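PDB 5EPE: SAM-dependent methyltransferase, which binds S-adenosyl-L-homocysteine, the spent form of the methyl donor, and probably transfers methyl groups from S-adenosylmethionine to an acceptor molecule. Local coordinates for residues W54-G59 against E80-A85; Q74-A79 against V88-G93; G117-T122 against I136-P141; A153-A158 against P227-T232; D190-Y195 against T232-Y237. All blocks are in the same frame, centred on the assembly; numbering follows the deposited sequence.

Contact 1 of 5, residues W54-G59 against E80-A85; sequences WARDHG and EALGVA
The guanidinium group of Arg56 meets Leu82 at a slant, with Leu82 CD2 3.7 Å from Arg56 NH1. In the guanidinium plane, at the edge, lies the carboxylate of Asp57, the next residue of the same helix. Arg56 grips it side-on: NE reaches Asp57 OD1 at 2.9 Å from above the carboxylate plane, while NH2 makes a nearly straight bond (172°) to OD2 on its syn side. This salt bridge fixes the rotation of the group and leaves NH1 turned to the leucine. The arginine chain runs straight through chi1 (-177°) and chi2, which brings CD to 4.0 Å from Leu82 CG, and the bend at chi3 then turns NE and the guanidinium toward Asp57. Deeper in, the contact is apolar: Ala55 CB sits 3.7 Å from Val84 CB, and Val84 CG1 rests on the backbone N of Arg56. A residue as small as alanine suits a place where the chains come this close, 6.2 Å between the CA atoms of Ala55 and Val84. Gly83, with positive phi, ends helix 69-82 in a Schellman motif and delivers Val84 to this spot. Two helices packed side by side on one face of the sheet in this way, 49-58 and 69-82, belong to the Rossmann-like methyltransferase fold.

Contact 2 of 5, residues Q74-A79 against V88-G93; sequences QAKRRA and VKFIHG
Helix 74-79 runs back over strand 88-92, nearly antiparallel at 165°, with the axes approaching to 8.5 Å; Lys76 and Phe90 are the pair with the nearest CA atoms, 6.5 Å apart. Phe90 fills the space between. Ala75 CB stands over the middle of its ring, 3.6 Å from the centroid and 12° off the normal, a CH-pi contact, while Ala79 CB comes to the ring edge near CE2 and also touches Val88 CG2 at 4.1 Å. Alanine suits these places, its single methyl allowing the helix to come close to the ring. Leu51 and Cys52 of helix 49-58 touch the same phenylalanine, and an alanine in its place would probably open a gap between both helices and the strand, with Ala75 robbed of its aromatic partner. Lys76 passes outside the ring and bends at its last torsion (chi4 -54°) to bring NZ to Phe90 O at 3.0 Å. NZ also donates to a water that in turn accepts from Phe90 N, 3.0 Å away. Lys89 and Ile91 pair with strand 61-66, whereas Phe90 turns its N and O to the outer side of this edge strand. The lysine ammonium group and a water thus supply the polar partners, while the inner face relies on close apolar fit.

Contact 3 of 5, residues G117-T122 against I136-P141; sequences GGVAGT and ILMGEP
Val119 straddles two residues of the strand: with CG1 anti to its own backbone N (chi1 174°), that methyl faces Met138 CE at 4.0 Å, and CG2 is directed at Glu140. Met138, built as selenomethionine, folds at chi2 (-62°) and chi3 (-68°), and this double bend brings SE and CE up against the first turn of the helix, crossing Val119 and Thr122 at a slant. SE lies 3.8 Å from Thr122 CG2, and CE rests 3.8 Å from both Thr122 CG2 and Val119 O. A long, flexible unbranched chain suits this position, since it can mould itself to a methyl, a carbonyl and the neighbouring Ile123 and Leu126 of the same helix. Thr122 offers the methyl branch to the strand and keeps its hydroxyl off that side. Glu140 lies alongside Val119 and slides past it in the opposite direction, its CD 3.5 Å from Val119 CG2; the buried carboxylate has a polar partner elsewhere, as OE1 is hydrogen-bonded to Ser113 OG. The helix starts at Gly118, the N-cap residue, whose O receives Thr122 N at 2.9 Å; its backbone angles would push any CB against the preceding carbonyl, which explains the glycine. Helix 119-127 here covers the strand to which it leads, closing a beta-alpha-beta crossover from strand 104-110 to the parallel strand 134-143, a basic unit of Rossmann-like methyltransferases, close to Trp114 of the S-adenosyl-L-homocysteine site.

Contact 4 of 5, residues A153-A158 against P227-T232; sequences AKACHA and PERYAT
Arg229 and Ala155 carry this small contact, the arginine burying slightly more surface than the alanine. Arg229 NH2 lies 2.7 Å from Ala155 O, but the angle at the hydrogen is only 119°, so the bond is weak despite its short length. The carbonyl oxygen is in fact met by much of the arginine's outer end: CD of Arg229 is 3.5 Å and CZ 3.6 Å from Ala155 O, with the guanidinium set obliquely. Bends at chi2 and chi3 (49°) fold the chain back on its own helix, where NH2 makes its main bond, to Thr234 OG1, and NH1 forms a salt bridge with Glu226. Partial negative charge at the carbonyl-rich end of helix 150-155 would probably add to the attraction. A methionine in place of Arg229 would probably leave Ala155 O without this donor and Glu226 without the mate for its charge. Ala155 lies against Asn233, a turn further along, and its small methyl, only loosely approached by Arg229 CG (4.5 Å from CB), lets the arginine reach the carbonyl. Just beyond, the chain turns sharply, and Ala153 O takes up both Cys156 N and Ala158 N, from opposite faces of its plane. The contact thus lays the end of the short helix 150-155 on the long helix 216-237, near the surface. On another side of that helix, Tyr230 packs against Trp192 and Trp200 of helix 189-209, while Glu228 pairs with Arg175 of the third subunit; toward the sheet, Ala153 and Cys156 touch Trp143 of strand 134-143.

Contact 5 of 5, residues D190-Y195 against T232-Y237; sequences DSWDRY and TNTREY. With NA (sodium ion), chain C.
Arg235 and Asp193 form the central salt bridge, the arginine gripping the carboxylate side-on. NE donates to Asp193 OD1 at 2.9 Å, on the syn lone pair, and NH2 donates to OD2, also at 2.9 Å; with the two planes only 23° apart, both bonds run nearly in the guanidinium plane and hold the two groups nearly coplanar, edge to edge. An extended chain, CG anti to the backbone N (chi1 -163°), carries the arginine across to the facing helix. Next to it Thr234 CG2 stands over the six-membered ring of Trp192, 3.7 Å from its centroid, a CH-pi contact set toward the rim. Threonine fits because its methyl faces the indole while its hydroxyl is hydrogen-bonded to Arg229 NH2 of the same helix. Further out, Asp190 OD1 makes a long ion pair with Arg235 NH2 at 3.9 Å, and a water fills in, donating to that OD1 at 2.8 Å and accepting from NH2 at 2.9 Å. The other oxygen, Asp190 OD2, binds a sodium ion at 2.5 Å together with four waters. Behind the first shell, Tyr230 OH is hydrogen-bonded to Asp193 OD1, adding a third hold on this buried carboxylate, and Arg235 O receives Gln189 NE2. Asp188 of this chain and Asp188 of the third subunit also bind sodium here, and Leu186 of that subunit packs on Arg235. Two acids and one arginine thus make a salt-bridge network between segments 190-195 and 232-237, their N-to-C directions 144° apart, joining helices 189-209 and 216-237 at a sodium-containing subunit interface.

Contacts 2, 3 and 5 are buried, contact 1 is partly so, and contact 4 lies at the surface. Contacts 1 and 2 share helix 69-82 and touch, alanine and valine methyls running on from one to the other, on one side of the Rossmann-like sheet. Contact 3 reaches the same sheet further along, mainly by apolar fit and without any hydrogen bond across, whereas contact 2 has a lysine-to-carbonyl bond. Contacts 4 and 5 lie together on helix 216-237, share Thr232 and both meet the third subunit; there charge does more of the work, with a weak arginine-to-carbonyl bond at the surface and a buried ion-pair network that reaches a sodium ion at the subunit interface.

Contact 1 of 5, residues W54-G59 against E80-A85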
# COMPACT_ATOMS: atom_id res chain seq x y z
N TRP A 54 -5.92 -1.85 48.82
CA TRP A 54 -6.60 -0.57 49.06
C TRP A 54 -7.01 -0.39 50.52
O TRP A 54 -6.98 0.72 51.04
CB TRP A 54 -7.81 -0.41 48.12
CG TRP A 54 -7.40 -0.29 46.64
CD1 TRP A 54 -6.13 -0.33 46.10
CD2 TRP A 54 -8.28 -0.21 45.54
NE1 TRP A 54 -6.19 -0.26 44.71
CE2 TRP A 54 -7.50 -0.19 44.35
CE3 TRP A 54 -9.67 -0.16 45.43
CZ2 TRP A 54 -8.08 -0.08 43.08
CZ3 TRP A 54 -10.24 -0.05 44.16
CH2 TRP A 54 -9.44 -0.00 43.02
N ALA A 55 -7.35 -1.46 51.20
CA ALA A 55 -7.60 -1.37 52.64
C ALA A 55 -6.33 -0.86 53.39
O ALA A 55 -6.39 0.08 54.20
CB ALA A 55 -8.06 -2.73 53.18
N ARG A 56 -5.19 -1.48 53.06
CA ARG A 56 -3.89 -1.18 53.63
C ARG A 56 -3.48 0.24 53.28
O ARG A 56 -2.98 0.97 54.11
CB ARG A 56 -2.84 -2.12 53.04
CG ARG A 56 -1.43 -1.96 53.61
CD ARG A 56 -0.43 -2.80 52.83
NE ARG A 56 -0.34 -2.31 51.45
CZ ARG A 56 0.13 -3.01 50.41
NH1 ARG A 56 0.58 -4.24 50.57
NH2 ARG A 56 0.12 -2.47 49.18
N ASP A 57 -3.64 0.61 52.03
CA ASP A 57 -3.06 1.87 51.57
C ASP A 57 -3.99 3.08 51.70
O ASP A 57 -3.51 4.21 51.82
CB ASP A 57 -2.58 1.70 50.11
CG ASP A 57 -1.39 0.76 50.00
OD1 ASP A 57 -0.70 0.56 51.03
OD2 ASP A 57 -1.13 0.21 48.91
N HIS A 58 -5.31 2.87 51.65
CA HIS A 58 -6.27 3.97 51.65
C HIS A 58 -7.27 3.92 52.78
O HIS A 58 -8.03 4.86 52.93
CB HIS A 58 -7.01 4.04 50.32
CG HIS A 58 -6.11 4.29 49.17
ND1 HIS A 58 -5.57 5.53 48.93
CD2 HIS A 58 -5.56 3.45 48.26
CE1 HIS A 58 -4.75 5.45 47.90
NE2 HIS A 58 -4.72 4.19 47.48
N GLY A 59 -7.28 2.85 53.57
CA GLY A 59 -8.19 2.73 54.69
C GLY A 59 -9.63 2.44 54.27
O GLY A 59 -10.55 2.64 55.06
N GLU A 80 -5.36 -11.25 56.25
CA GLU A 80 -4.62 -11.51 57.49
C GLU A 80 -3.17 -11.05 57.34
O GLU A 80 -2.66 -10.37 58.20
CB GLU A 80 -4.63 -13.00 57.83
CG GLU A 80 -5.93 -13.49 58.43
N ALA A 81 -2.51 -11.43 56.25
CA ALA A 81 -1.11 -11.14 56.06
C ALA A 81 -0.86 -9.62 56.04
O ALA A 81 0.19 -9.14 56.51
CB ALA A 81 -0.63 -11.74 54.74
N LEU A 82 -1.82 -8.86 55.50
CA LEU A 82 -1.69 -7.39 55.40
C LEU A 82 -2.21 -6.60 56.62
O LEU A 82 -2.01 -5.39 56.72
CB LEU A 82 -2.34 -6.87 54.10
CG LEU A 82 -1.38 -6.71 52.93
CD1 LEU A 82 -0.40 -7.84 52.76
CD2 LEU A 82 -2.16 -6.50 51.63
N GLY A 83 -2.88 -7.28 57.52
CA GLY A 83 -3.44 -6.64 58.71
C GLY A 83 -4.72 -5.88 58.47
O GLY A 83 -5.05 -4.99 59.24
N VAL A 84 -5.48 -6.27 57.44
CA VAL A 84 -6.71 -5.58 57.06
C VAL A 84 -7.96 -6.45 57.12
O VAL A 84 -8.99 -6.05 56.59
CB VAL A 84 -6.58 -4.97 55.67
CG1 VAL A 84 -5.44 -3.96 55.68
CG2 VAL A 84 -6.34 -6.05 54.61
N ALA A 85 -7.90 -7.62 57.76
CA ALA A 85 -9.10 -8.48 57.89
C ALA A 85 -10.31 -7.75 58.54
O ALA A 85 -11.47 -8.08 58.25
CB ALA A 85 -8.78 -9.75 58.68

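Contact 2 of 5, residues Q74-A79 against V88-G93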
# COMPACT_ATOMS: atom_id res chain seq x y z
N GLN A 74 -7.41 -17.72 49.50
CA GLN A 74 -6.22 -16.89 49.33
C GLN A 74 -6.51 -15.48 49.75
O GLN A 74 -5.68 -14.84 50.41
CB GLN A 74 -5.72 -16.93 47.87
CG GLN A 74 -5.21 -18.34 47.47
CD GLN A 74 -4.77 -18.45 46.03
OE1 GLN A 74 -5.05 -17.56 45.18
NE2 GLN A 74 -4.02 -19.52 45.73
N ALA A 75 -7.69 -14.99 49.40
CA ALA A 75 -8.07 -13.61 49.75
C ALA A 75 -8.10 -13.43 51.27
O ALA A 75 -7.57 -12.45 51.80
CB ALA A 75 -9.44 -13.29 49.17
N LYS A 76 -8.68 -14.39 51.94
CA LYS A 76 -8.72 -14.38 53.42
C LYS A 76 -7.31 -14.45 54.05
O LYS A 76 -7.00 -13.70 54.98
CB LYS A 76 -9.58 -15.52 53.90
CG LYS A 76 -11.06 -15.33 53.62
CD LYS A 76 -11.77 -16.64 53.98
CE LYS A 76 -13.28 -16.59 53.86
NZ LYS A 76 -13.88 -15.45 54.65
N ARG A 77 -6.43 -15.29 53.51
CA ARG A 77 -5.04 -15.31 53.98
C ARG A 77 -4.30 -14.00 53.70
O ARG A 77 -3.48 -13.55 54.52
CB ARG A 77 -4.26 -16.46 53.37
CG ARG A 77 -4.69 -17.81 53.86
CD ARG A 77 -3.61 -18.85 53.57
NE ARG A 77 -3.62 -19.22 52.14
CZ ARG A 77 -4.39 -20.19 51.62
NH1 ARG A 77 -5.21 -20.91 52.38
NH2 ARG A 77 -4.34 -20.46 50.34
N ARG A 78 -4.60 -13.40 52.55
CA ARG A 78 -4.00 -12.13 52.16
C ARG A 78 -4.38 -10.99 53.15
O ARG A 78 -3.51 -10.20 53.57
CB ARG A 78 -4.40 -11.77 50.72
CG ARG A 78 -3.57 -10.66 50.09
CD ARG A 78 -2.09 -11.00 49.97
NE ARG A 78 -1.44 -9.95 49.19
CZ ARG A 78 -0.20 -9.50 49.36
NH1 ARG A 78 0.59 -10.00 50.31
NH2 ARG A 78 0.25 -8.50 48.60
N ALA A 79 -5.66 -10.94 53.53
CA ALA A 79 -6.15 -9.89 54.42
C ALA A 79 -5.50 -10.02 55.81
O ALA A 79 -5.13 -9.04 56.45
CB ALA A 79 -7.68 -9.96 54.55
N VAL A 88 -12.02 -5.78 55.37
CA VAL A 88 -12.48 -6.40 54.11
C VAL A 88 -12.89 -7.83 54.33
O VAL A 88 -12.16 -8.57 55.03
CB VAL A 88 -11.42 -6.28 52.98
CG1 VAL A 88 -11.19 -4.83 52.62
CG2 VAL A 88 -10.09 -6.87 53.38
N LYS A 89 -14.06 -8.20 53.76
CA LYS A 89 -14.72 -9.49 53.97
C LYS A 89 -14.80 -10.17 52.62
O LYS A 89 -15.18 -9.55 51.63
CB LYS A 89 -16.16 -9.28 54.46
CG LYS A 89 -16.98 -10.57 54.68
N PHE A 90 -14.47 -11.46 52.59
CA PHE A 90 -14.53 -12.27 51.36
C PHE A 90 -15.54 -13.38 51.48
O PHE A 90 -15.54 -14.13 52.51
CB PHE A 90 -13.16 -12.81 51.03
CG PHE A 90 -12.21 -11.72 50.76
CD1 PHE A 90 -12.25 -11.04 49.54
CD2 PHE A 90 -11.36 -11.26 51.76
CE1 PHE A 90 -11.41 -9.98 49.29
CE2 PHE A 90 -10.51 -10.20 51.51
CZ PHE A 90 -10.54 -9.55 50.28
N ILE A 91 -16.39 -13.49 50.47
CA ILE A 91 -17.46 -14.45 50.50
C ILE A 91 -17.29 -15.37 49.33
O ILE A 91 -17.14 -14.91 48.19
CB ILE A 91 -18.84 -13.78 50.42
CG1 ILE A 91 -19.06 -12.93 51.68
CG2 ILE A 91 -19.93 -14.83 50.28
CD1 ILE A 91 -20.34 -12.09 51.66
N HIS A 92 -17.34 -16.69 49.61
CA HIS A 92 -17.33 -17.67 48.54
C HIS A 92 -18.75 -17.86 48.02
O HIS A 92 -19.64 -18.27 48.75
CB HIS A 92 -16.73 -19.01 48.95
CG HIS A 92 -16.80 -20.04 47.87
ND1 HIS A 92 -17.14 -21.35 48.12
CD2 HIS A 92 -16.60 -19.95 46.54
CE1 HIS A 92 -17.13 -22.03 46.99
NE2 HIS A 92 -16.80 -21.21 46.01
N GLY A 93 -18.96 -17.56 46.74
CA GLY A 93 -20.28 -17.73 46.12
C GLY A 93 -20.46 -17.09 44.76
O GLY A 93 -19.55 -16.48 44.22
O HOH W 1 -13.29 -12.56 55.16

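Contact 3 of 5, residues G117-T122 against I136-P141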
# COMPACT_ATOMS: atom_id res chain seq x y z
N GLY A 117 -24.23 -11.05 32.33
CA GLY A 117 -24.47 -11.20 30.92
C GLY A 117 -23.86 -10.14 30.07
O GLY A 117 -24.37 -9.87 28.99
N GLY A 118 -22.79 -9.50 30.54
CA GLY A 118 -22.05 -8.58 29.74
C GLY A 118 -21.86 -7.25 30.45
O GLY A 118 -22.28 -7.06 31.58
N VAL A 119 -21.17 -6.36 29.78
CA VAL A 119 -20.80 -5.06 30.33
C VAL A 119 -22.01 -4.26 30.78
O VAL A 119 -22.11 -3.90 31.92
CB VAL A 119 -19.96 -4.27 29.33
CG1 VAL A 119 -19.72 -2.85 29.85
CG2 VAL A 119 -18.63 -4.99 29.08
N ALA A 120 -23.01 -4.09 29.89
CA ALA A 120 -24.19 -3.30 30.23
C ALA A 120 -24.97 -3.88 31.34
O ALA A 120 -25.42 -3.16 32.26
CB ALA A 120 -25.08 -3.13 29.02
N GLY A 121 -25.14 -5.21 31.31
CA GLY A 121 -25.88 -5.87 32.38
C GLY A 121 -25.20 -5.71 33.73
O GLY A 121 -25.85 -5.49 34.80
N THR A 122 -23.87 -5.84 33.71
CA THR A 122 -23.10 -5.73 34.94
C THR A 122 -23.13 -4.32 35.51
O THR A 122 -23.26 -4.15 36.71
CB THR A 122 -21.67 -6.21 34.70
OG1 THR A 122 -21.69 -7.59 34.34
CG2 THR A 122 -20.84 -6.10 35.98
N ILE A 136 -18.59 3.43 39.48
CA ILE A 136 -18.64 2.04 39.02
C ILE A 136 -17.29 1.76 38.30
O ILE A 136 -16.85 2.60 37.48
CB ILE A 136 -19.83 1.78 38.07
CG1 ILE A 136 -21.14 1.94 38.87
CG2 ILE A 136 -19.71 0.44 37.35
CD1 ILE A 136 -22.44 1.99 38.08
N LEU A 137 -16.69 0.62 38.61
CA LEU A 137 -15.42 0.16 38.00
C LEU A 137 -15.65 -1.07 37.17
O LEU A 137 -16.19 -2.05 37.68
CB LEU A 137 -14.37 -0.21 39.03
CG LEU A 137 -13.80 0.79 39.95
CD1 LEU A 137 -12.62 0.15 40.71
CD2 LEU A 137 -13.28 1.99 39.17
N MSE A 138 -15.25 -0.99 35.91
CA MSE A 138 -15.33 -2.13 34.97
C MSE A 138 -13.96 -2.40 34.41
O MSE A 138 -13.33 -1.51 33.85
CB MSE A 138 -16.28 -1.77 33.82
CG MSE A 138 -17.74 -1.53 34.26
SE MSE A 138 -18.55 -3.16 35.07
CE MSE A 138 -18.61 -4.22 33.47
N GLY A 139 -13.50 -3.64 34.55
CA GLY A 139 -12.21 -4.10 34.05
C GLY A 139 -12.55 -4.94 32.80
O GLY A 139 -13.26 -5.96 32.89
N GLU A 140 -12.08 -4.49 31.63
CA GLU A 140 -12.54 -5.06 30.36
C GLU A 140 -11.46 -5.01 29.26
O GLU A 140 -10.69 -4.03 29.21
CB GLU A 140 -13.78 -4.31 29.84
CG GLU A 140 -15.07 -4.48 30.66
CD GLU A 140 -15.61 -5.88 30.54
OE1 GLU A 140 -16.23 -6.36 31.53
OE2 GLU A 140 -15.45 -6.50 29.45
N PRO A 141 -11.49 -6.02 28.36
CA PRO A 141 -10.69 -5.97 27.14
C PRO A 141 -11.22 -5.10 26.04
O PRO A 141 -12.43 -4.73 25.98
CB PRO A 141 -10.58 -7.45 26.71
CG PRO A 141 -11.77 -8.13 27.34
CD PRO A 141 -12.32 -7.23 28.42

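Contact 4 of 5, residues A153-A158 against P227-T232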
# COMPACT_ATOMS: atom_id res chain seq x y z
N ALA A 153 -8.55 -12.88 16.59
CA ALA A 153 -9.66 -12.69 17.56
C ALA A 153 -9.96 -13.98 18.35
O ALA A 153 -9.99 -13.96 19.60
CB ALA A 153 -10.91 -12.16 16.88
N LYS A 154 -10.07 -15.10 17.64
CA LYS A 154 -10.28 -16.40 18.28
C LYS A 154 -9.06 -16.88 19.12
O LYS A 154 -9.22 -17.62 20.09
CB LYS A 154 -10.64 -17.44 17.24
CG LYS A 154 -11.94 -17.14 16.49
CD LYS A 154 -12.23 -18.29 15.54
CE LYS A 154 -13.31 -17.97 14.54
NZ LYS A 154 -14.58 -17.61 15.23
N ALA A 155 -7.86 -16.44 18.76
CA ALA A 155 -6.68 -16.71 19.55
C ALA A 155 -6.57 -15.80 20.79
O ALA A 155 -5.74 -16.06 21.65
CB ALA A 155 -5.44 -16.57 18.69
N CYS A 156 -7.37 -14.72 20.83
CA CYS A 156 -7.52 -13.80 21.98
C CYS A 156 -8.81 -14.11 22.81
O CYS A 156 -9.28 -13.26 23.56
CB CYS A 156 -7.54 -12.33 21.47
SG CYS A 156 -5.98 -11.65 20.75
N HIS A 157 -9.39 -15.30 22.67
CA HIS A 157 -10.54 -15.74 23.47
C HIS A 157 -11.86 -14.95 23.21
O HIS A 157 -12.76 -14.95 24.07
CB HIS A 157 -10.18 -15.80 24.97
N ALA A 158 -11.96 -14.30 22.03
CA ALA A 158 -13.21 -13.73 21.46
C ALA A 158 -13.75 -14.69 20.37
O ALA A 158 -13.06 -15.59 19.96
CB ALA A 158 -12.91 -12.39 20.83
N PRO A 227 3.48 -19.48 24.83
CA PRO A 227 4.30 -18.28 24.71
C PRO A 227 4.16 -17.70 23.29
O PRO A 227 4.00 -16.52 23.14
CB PRO A 227 5.71 -18.78 25.01
CG PRO A 227 5.46 -19.90 26.02
CD PRO A 227 4.23 -20.56 25.51
N GLU A 228 4.22 -18.58 22.28
CA GLU A 228 4.14 -18.10 20.87
C GLU A 228 2.81 -17.59 20.53
O GLU A 228 2.74 -16.56 19.85
CB GLU A 228 4.52 -19.19 19.86
CG GLU A 228 5.97 -19.44 19.85
CD GLU A 228 6.26 -20.84 19.33
OE1 GLU A 228 6.73 -21.63 20.15
OE2 GLU A 228 6.06 -21.14 18.11
N ARG A 229 1.76 -18.28 20.98
CA ARG A 229 0.39 -17.82 20.77
C ARG A 229 0.20 -16.41 21.38
O ARG A 229 -0.36 -15.51 20.73
CB ARG A 229 -0.66 -18.75 21.43
CG ARG A 229 -2.13 -18.36 21.10
CD ARG A 229 -3.27 -18.54 22.16
NE ARG A 229 -2.95 -18.00 23.48
CZ ARG A 229 -3.00 -16.71 23.85
NH1 ARG A 229 -2.60 -16.36 25.09
NH2 ARG A 229 -3.42 -15.75 23.00
N TYR A 230 0.58 -16.28 22.65
CA TYR A 230 0.49 -15.02 23.38
C TYR A 230 1.25 -13.89 22.63
O TYR A 230 0.72 -12.81 22.41
CB TYR A 230 1.02 -15.19 24.83
CG TYR A 230 1.29 -13.90 25.49
CD1 TYR A 230 0.24 -13.07 25.85
CD2 TYR A 230 2.59 -13.47 25.71
CE1 TYR A 230 0.47 -11.84 26.39
CE2 TYR A 230 2.84 -12.24 26.28
CZ TYR A 230 1.78 -11.42 26.66
OH TYR A 230 1.97 -10.17 27.20
N ALA A 231 2.50 -14.14 22.24
CA ALA A 231 3.32 -13.12 21.60
C ALA A 231 2.76 -12.71 20.21
O ALA A 231 2.82 -11.56 19.84
CB ALA A 231 4.74 -13.61 21.47
N THR A 232 2.28 -13.67 19.45
CA THR A 232 1.74 -13.43 18.12
C THR A 232 0.40 -12.68 18.16
O THR A 232 0.15 -11.80 17.33
CB THR A 232 1.57 -14.79 17.36
OG1 THR A 232 2.86 -15.42 17.28
CG2 THR A 232 0.96 -14.65 15.94

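Contact 5 of 5, residues D190-Y195 against T232-Y237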
# COMPACT_ATOMS: atom_id res chain seq x y z
N ASP A 190 3.84 -4.96 29.34
CA ASP A 190 4.50 -5.51 30.51
C ASP A 190 3.55 -6.09 31.52
O ASP A 190 3.82 -7.12 32.12
CB ASP A 190 5.42 -4.49 31.16
CG ASP A 190 6.63 -4.15 30.24
OD1 ASP A 190 7.23 -5.00 29.52
OD2 ASP A 190 6.99 -2.95 30.24
N SER A 191 2.38 -5.47 31.68
CA SER A 191 1.41 -6.01 32.61
C SER A 191 0.72 -7.24 32.06
O SER A 191 0.44 -8.18 32.82
CB SER A 191 0.48 -4.90 33.17
OG SER A 191 -0.36 -4.43 32.25
N TRP A 192 0.50 -7.30 30.76
CA TRP A 192 0.05 -8.50 30.12
C TRP A 192 1.06 -9.64 30.31
O TRP A 192 0.67 -10.78 30.56
CB TRP A 192 -0.19 -8.30 28.62
CG TRP A 192 -1.60 -7.90 28.23
CD1 TRP A 192 -2.03 -6.70 27.80
CD2 TRP A 192 -2.74 -8.76 28.23
NE1 TRP A 192 -3.38 -6.72 27.55
CE2 TRP A 192 -3.83 -7.98 27.80
CE3 TRP A 192 -2.93 -10.10 28.56
CZ2 TRP A 192 -5.09 -8.53 27.66
CZ3 TRP A 192 -4.19 -10.62 28.44
CH2 TRP A 192 -5.26 -9.83 28.03
N ASP A 193 2.34 -9.33 30.17
CA ASP A 193 3.40 -10.35 30.37
C ASP A 193 3.32 -10.95 31.75
O ASP A 193 3.45 -12.17 31.89
CB ASP A 193 4.81 -9.76 30.19
CG ASP A 193 5.16 -9.42 28.77
OD1 ASP A 193 4.43 -9.77 27.80
OD2 ASP A 193 6.14 -8.65 28.56
N ARG A 194 3.10 -10.08 32.77
CA ARG A 194 2.96 -10.57 34.16
C ARG A 194 1.84 -11.55 34.35
O ARG A 194 2.04 -12.59 35.01
CB ARG A 194 2.79 -9.45 35.22
CG ARG A 194 3.94 -8.47 35.37
CD ARG A 194 5.18 -9.07 36.01
NE ARG A 194 5.90 -9.79 34.96
CZ ARG A 194 6.17 -11.11 34.94
NH1 ARG A 194 6.77 -11.61 33.84
NH2 ARG A 194 5.81 -11.93 35.93
N TYR A 195 0.67 -11.23 33.80
CA TYR A 195 -0.47 -12.10 33.87
C TYR A 195 -0.26 -13.46 33.11
O TYR A 195 -0.53 -14.54 33.68
CB TYR A 195 -1.71 -11.37 33.35
CG TYR A 195 -2.91 -12.24 33.24
CD1 TYR A 195 -3.42 -12.86 34.38
CD2 TYR A 195 -3.48 -12.50 32.01
CE1 TYR A 195 -4.49 -13.68 34.30
CE2 TYR A 195 -4.54 -13.34 31.91
CZ TYR A 195 -5.03 -13.93 33.07
OH TYR A 195 -6.06 -14.79 32.98
N THR A 232 2.28 -13.67 19.45
CA THR A 232 1.74 -13.43 18.12
C THR A 232 0.40 -12.68 18.16
O THR A 232 0.15 -11.80 17.33
CB THR A 232 1.57 -14.79 17.36
OG1 THR A 232 2.86 -15.42 17.28
CG2 THR A 232 0.96 -14.65 15.94
N ASN A 233 -0.46 -13.05 19.11
CA ASN A 233 -1.86 -12.59 19.14
C ASN A 233 -2.07 -11.56 20.27
O ASN A 233 -2.07 -10.37 20.03
CB ASN A 233 -2.77 -13.82 19.24
CG ASN A 233 -2.58 -14.75 18.05
OD1 ASN A 233 -2.87 -14.37 16.94
ND2 ASN A 233 -1.98 -15.87 18.25
N THR A 234 -2.10 -11.98 21.51
CA THR A 234 -2.51 -11.12 22.57
C THR A 234 -1.60 -9.91 22.71
O THR A 234 -2.11 -8.78 22.88
CB THR A 234 -2.53 -11.93 23.86
OG1 THR A 234 -3.36 -13.07 23.62
CG2 THR A 234 -3.02 -11.16 25.06
N ARG A 235 -0.28 -10.13 22.76
CA ARG A 235 0.62 -9.06 23.20
C ARG A 235 0.52 -7.82 22.33
O ARG A 235 0.61 -6.71 22.81
CB ARG A 235 2.06 -9.58 23.27
CG ARG A 235 2.97 -8.70 24.07
CD ARG A 235 4.37 -9.29 24.21
NE ARG A 235 5.09 -8.61 25.28
CZ ARG A 235 5.77 -7.48 25.15
NH1 ARG A 235 5.96 -6.94 23.99
NH2 ARG A 235 6.31 -6.88 26.25
N GLU A 236 0.34 -7.99 21.03
CA GLU A 236 0.25 -6.91 20.10
C GLU A 236 -1.16 -6.35 19.90
O GLU A 236 -1.32 -5.18 19.69
CB GLU A 236 0.82 -7.40 18.75
CG GLU A 236 2.38 -7.55 18.79
CD GLU A 236 3.05 -6.19 19.04
OE1 GLU A 236 2.63 -5.22 18.36
OE2 GLU A 236 3.90 -6.01 19.94
N TYR A 237 -2.18 -7.20 20.00
CA TYR A 237 -3.53 -6.83 19.61
C TYR A 237 -4.53 -6.59 20.74
O TYR A 237 -5.48 -5.82 20.53
CB TYR A 237 -4.09 -7.95 18.71
CG TYR A 237 -3.39 -8.00 17.42
CD1 TYR A 237 -3.67 -7.08 16.40
CD2 TYR A 237 -2.40 -8.99 17.19
CE1 TYR A 237 -2.99 -7.12 15.19
CE2 TYR A 237 -1.70 -9.02 16.00
CZ TYR A 237 -2.01 -8.11 15.00
OH TYR A 237 -1.36 -8.19 13.82
NA NA C . 5.86 -0.73 30.04
O HOH W 2 7.91 -4.51 26.87
O HOH W 3 5.06 -2.03 28.33
O HOH W 4 5.24 1.07 28.59
O HOH W 5 5.76 1.18 31.44
O HOH W 6 6.15 -1.38 32.52